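Local coordinates for hypothetical protein ORF-c20_032 (Sulfolobus solfataricus, PDB 2NRQ), which is of unknown function but belongs to an archaeal family that resembles RNA-binding proteins in structure, although RNA binding itself appears unlikely, at residues Phe13-Glu18 with Phe101-Leu106. Residues are numbered along the deposited sequence; the frame is centred on the assembly and turned at random.
Sequences FIHETE and FDKQYL
Lys-103 reaches from the first turn of helix 103-109 to the backbone of Phe-13 in strand 7-14, where its ammonium group also meets Glu-18. The salt bridge runs from Lys-103 NZ to Glu-18 OE2 at 2.7 Å, on the syn lone pair of that oxygen. Glu-18 OE1 takes a weak bond from the same nitrogen (Lys-103 NZ to Glu-18 OE1, 3.2 Å). The two side chains meet at about a right angle. Lys-103 NZ donates as well to Phe-13 O at 3.0 Å, almost in line with the carbonyl bond (168°). The lysine chain bends at chi3 (-73°), and its NZ ends between the carboxylate and the carbonyl of Phe-13.

The carboxylate is also held from its own segment. Glu-18 OE1 accepts from His-15 N through its anti lone pair, with an N-H...O angle of 161°. Glu-18 N in turn donates to His-15 O, so backbone and side chain together close the 15-18 turn. The His-15 ring has the Glu-18 carboxyl carbon at its edge, in plane. With an alanine here in place of Glu-18, the His-15 backbone N would probably lose its carboxylate acceptor and Lys-103 one of its two acidic partners.

Asp-119 forms a second salt bridge with Lys-103 NZ, so the buried lysine's ammonium has two acidic partners and a carbonyl. Asp-102 N-caps the lysine's helix, accepting from Tyr-105 N. The contact thus ties the turn between strand 7-14 and helix 20-30 to the start of helix 103-109, and the lysine side chain also touches Ile-121 of strand 121-126, which lies between strands 7-14 and 96-101 in the antiparallel sheet.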
loop_
_atom_site.group_PDB
_atom_site.type_symbol
_atom_site.label_atom_id
_atom_site.label_comp_id
_atom_site.label_asym_id
_atom_site.label_seq_id
_atom_site.Cartn_x
_atom_site.Cartn_y
_atom_site.Cartn_z
ATOM N N PHE A 13 0.834 0.130 10.833
ATOM C CA PHE A 13 1.012 0.145 12.270
ATOM C C PHE A 13 -0.050 -0.814 12.773
ATOM O O PHE A 13 -1.223 -0.617 12.513
ATOM C CB PHE A 13 0.731 1.530 12.851
ATOM C CG PHE A 13 1.645 2.606 12.349
ATOM C CD1 PHE A 13 3.025 2.511 12.529
ATOM C CD2 PHE A 13 1.128 3.730 11.693
ATOM C CE1 PHE A 13 3.881 3.515 12.062
ATOM C CE2 PHE A 13 1.979 4.747 11.218
ATOM C CZ PHE A 13 3.359 4.634 11.406
ATOM N N ILE A 14 0.344 -1.857 13.487
ATOM C CA ILE A 14 -0.632 -2.796 14.009
ATOM C C ILE A 14 -0.729 -2.655 15.511
ATOM O O ILE A 14 0.284 -2.590 16.200
ATOM C CB ILE A 14 -0.269 -4.226 13.646
ATOM C CG1 ILE A 14 -0.204 -4.344 12.122
ATOM C CG2 ILE A 14 -1.307 -5.182 14.236
ATOM C CD1 ILE A 14 0.405 -5.626 11.613
ATOM N N HIS A 15 -1.963 -2.613 16.006
ATOM C CA HIS A 15 -2.253 -2.437 17.426
ATOM C C HIS A 15 -2.512 -3.730 18.188
ATOM O O HIS A 15 -2.702 -4.792 17.593
ATOM C CB HIS A 15 -3.457 -1.520 17.570
ATOM C CG HIS A 15 -3.239 -0.152 17.012
ATOM N ND1 HIS A 15 -2.662 0.865 17.740
ATOM C CD2 HIS A 15 -3.496 0.362 15.788
ATOM C CE1 HIS A 15 -2.574 1.947 16.989
ATOM N NE2 HIS A 15 -3.072 1.669 15.799
ATOM N N GLU A 16 -2.528 -3.629 19.513
ATOM C CA GLU A 16 -2.763 -4.793 20.360
ATOM C C GLU A 16 -4.075 -5.505 20.021
ATOM O O GLU A 16 -4.118 -6.730 19.872
ATOM C CB GLU A 16 -2.755 -4.371 21.832
ATOM C CG GLU A 16 -1.353 -4.155 22.399
ATOM C CD GLU A 16 -1.372 -3.389 23.705
ATOM O OE1 GLU A 16 -0.292 -3.231 24.324
ATOM O OE2 GLU A 16 -2.474 -2.939 24.103
ATOM N N THR A 17 -5.138 -4.723 19.895
ATOM C CA THR A 17 -6.455 -5.241 19.562
ATOM C C THR A 17 -6.524 -5.910 18.191
ATOM O O THR A 17 -7.383 -6.751 17.948
ATOM C CB THR A 17 -7.481 -4.106 19.600
ATOM O OG1 THR A 17 -7.675 -3.710 20.960
ATOM C CG2 THR A 17 -8.808 -4.539 18.981
ATOM N N GLU A 18 -5.621 -5.541 17.291
ATOM C CA GLU A 18 -5.631 -6.107 15.950
ATOM C C GLU A 18 -5.017 -7.507 15.868
ATOM O O GLU A 18 -4.186 -7.885 16.696
ATOM C CB GLU A 18 -4.925 -5.145 14.991
ATOM C CG GLU A 18 -5.591 -3.767 14.950
ATOM C CD GLU A 18 -4.928 -2.804 13.986
ATOM O OE1 GLU A 18 -3.799 -2.356 14.256
ATOM O OE2 GLU A 18 -5.539 -2.496 12.947
ATOM N N PHE A 101 -4.560 2.510 1.985
ATOM C CA PHE A 101 -5.668 1.568 1.860
ATOM C C PHE A 101 -6.299 1.180 3.186
ATOM O O PHE A 101 -5.665 1.253 4.241
ATOM C CB PHE A 101 -5.199 0.325 1.113
ATOM C CG PHE A 101 -4.833 0.596 -0.318
ATOM C CD1 PHE A 101 -5.827 0.802 -1.275
ATOM C CD2 PHE A 101 -3.501 0.702 -0.700
ATOM C CE1 PHE A 101 -5.498 1.109 -2.591
ATOM C CE2 PHE A 101 -3.157 1.012 -2.017
ATOM C CZ PHE A 101 -4.160 1.217 -2.965
ATOM N N ASP A 102 -7.556 0.763 3.120
ATOM C CA ASP A 102 -8.323 0.374 4.304
ATOM C C ASP A 102 -7.942 -1.011 4.821
ATOM O O ASP A 102 -8.085 -2.000 4.106
ATOM C CB ASP A 102 -9.815 0.388 3.960
ATOM C CG ASP A 102 -10.695 0.205 5.168
ATOM O OD1 ASP A 102 -11.059 1.228 5.788
ATOM O OD2 ASP A 102 -11.015 -0.959 5.504
ATOM N N LYS A 103 -7.471 -1.088 6.061
ATOM C CA LYS A 103 -7.096 -2.374 6.645
ATOM C C LYS A 103 -8.272 -3.345 6.698
ATOM O O LYS A 103 -8.147 -4.504 6.315
ATOM C CB LYS A 103 -6.540 -2.184 8.059
ATOM C CG LYS A 103 -5.090 -1.775 8.081
ATOM C CD LYS A 103 -4.481 -1.868 9.477
ATOM C CE LYS A 103 -4.967 -0.763 10.385
ATOM N NZ LYS A 103 -4.102 -0.674 11.579
ATOM N N GLN A 104 -9.412 -2.858 7.179
ATOM C CA GLN A 104 -10.633 -3.655 7.303
ATOM C C GLN A 104 -11.005 -4.325 5.984
ATOM O O GLN A 104 -11.147 -5.544 5.917
ATOM C CB GLN A 104 -11.798 -2.767 7.758
ATOM C CG GLN A 104 -11.571 -1.968 9.056
ATOM C CD GLN A 104 -10.838 -0.633 8.856
ATOM O OE1 GLN A 104 -10.962 0.283 9.673
ATOM N NE2 GLN A 104 -10.067 -0.527 7.780
ATOM N N TYR A 105 -11.157 -3.517 4.942
ATOM C CA TYR A 105 -11.514 -4.011 3.624
ATOM C C TYR A 105 -10.583 -5.051 3.014
ATOM O O TYR A 105 -11.040 -5.964 2.318
ATOM C CB TYR A 105 -11.642 -2.844 2.655
ATOM C CG TYR A 105 -12.988 -2.173 2.709
ATOM C CD1 TYR A 105 -14.125 -2.822 2.238
ATOM C CD2 TYR A 105 -13.129 -0.897 3.237
ATOM C CE1 TYR A 105 -15.362 -2.217 2.288
ATOM C CE2 TYR A 105 -14.361 -0.284 3.295
ATOM C CZ TYR A 105 -15.477 -0.947 2.818
ATOM O OH TYR A 105 -16.707 -0.328 2.862
ATOM N N LEU A 106 -9.282 -4.923 3.257
ATOM C CA LEU A 106 -8.336 -5.869 2.676
ATOM C C LEU A 106 -8.340 -7.219 3.388
ATOM O O LEU A 106 -8.343 -8.264 2.744
ATOM C CB LEU A 106 -6.918 -5.297 2.686
ATOM C CG LEU A 106 -6.001 -5.995 1.679
ATOM C CD1 LEU A 106 -6.177 -5.338 0.318
ATOM C CD2 LEU A 106 -4.552 -5.909 2.113
#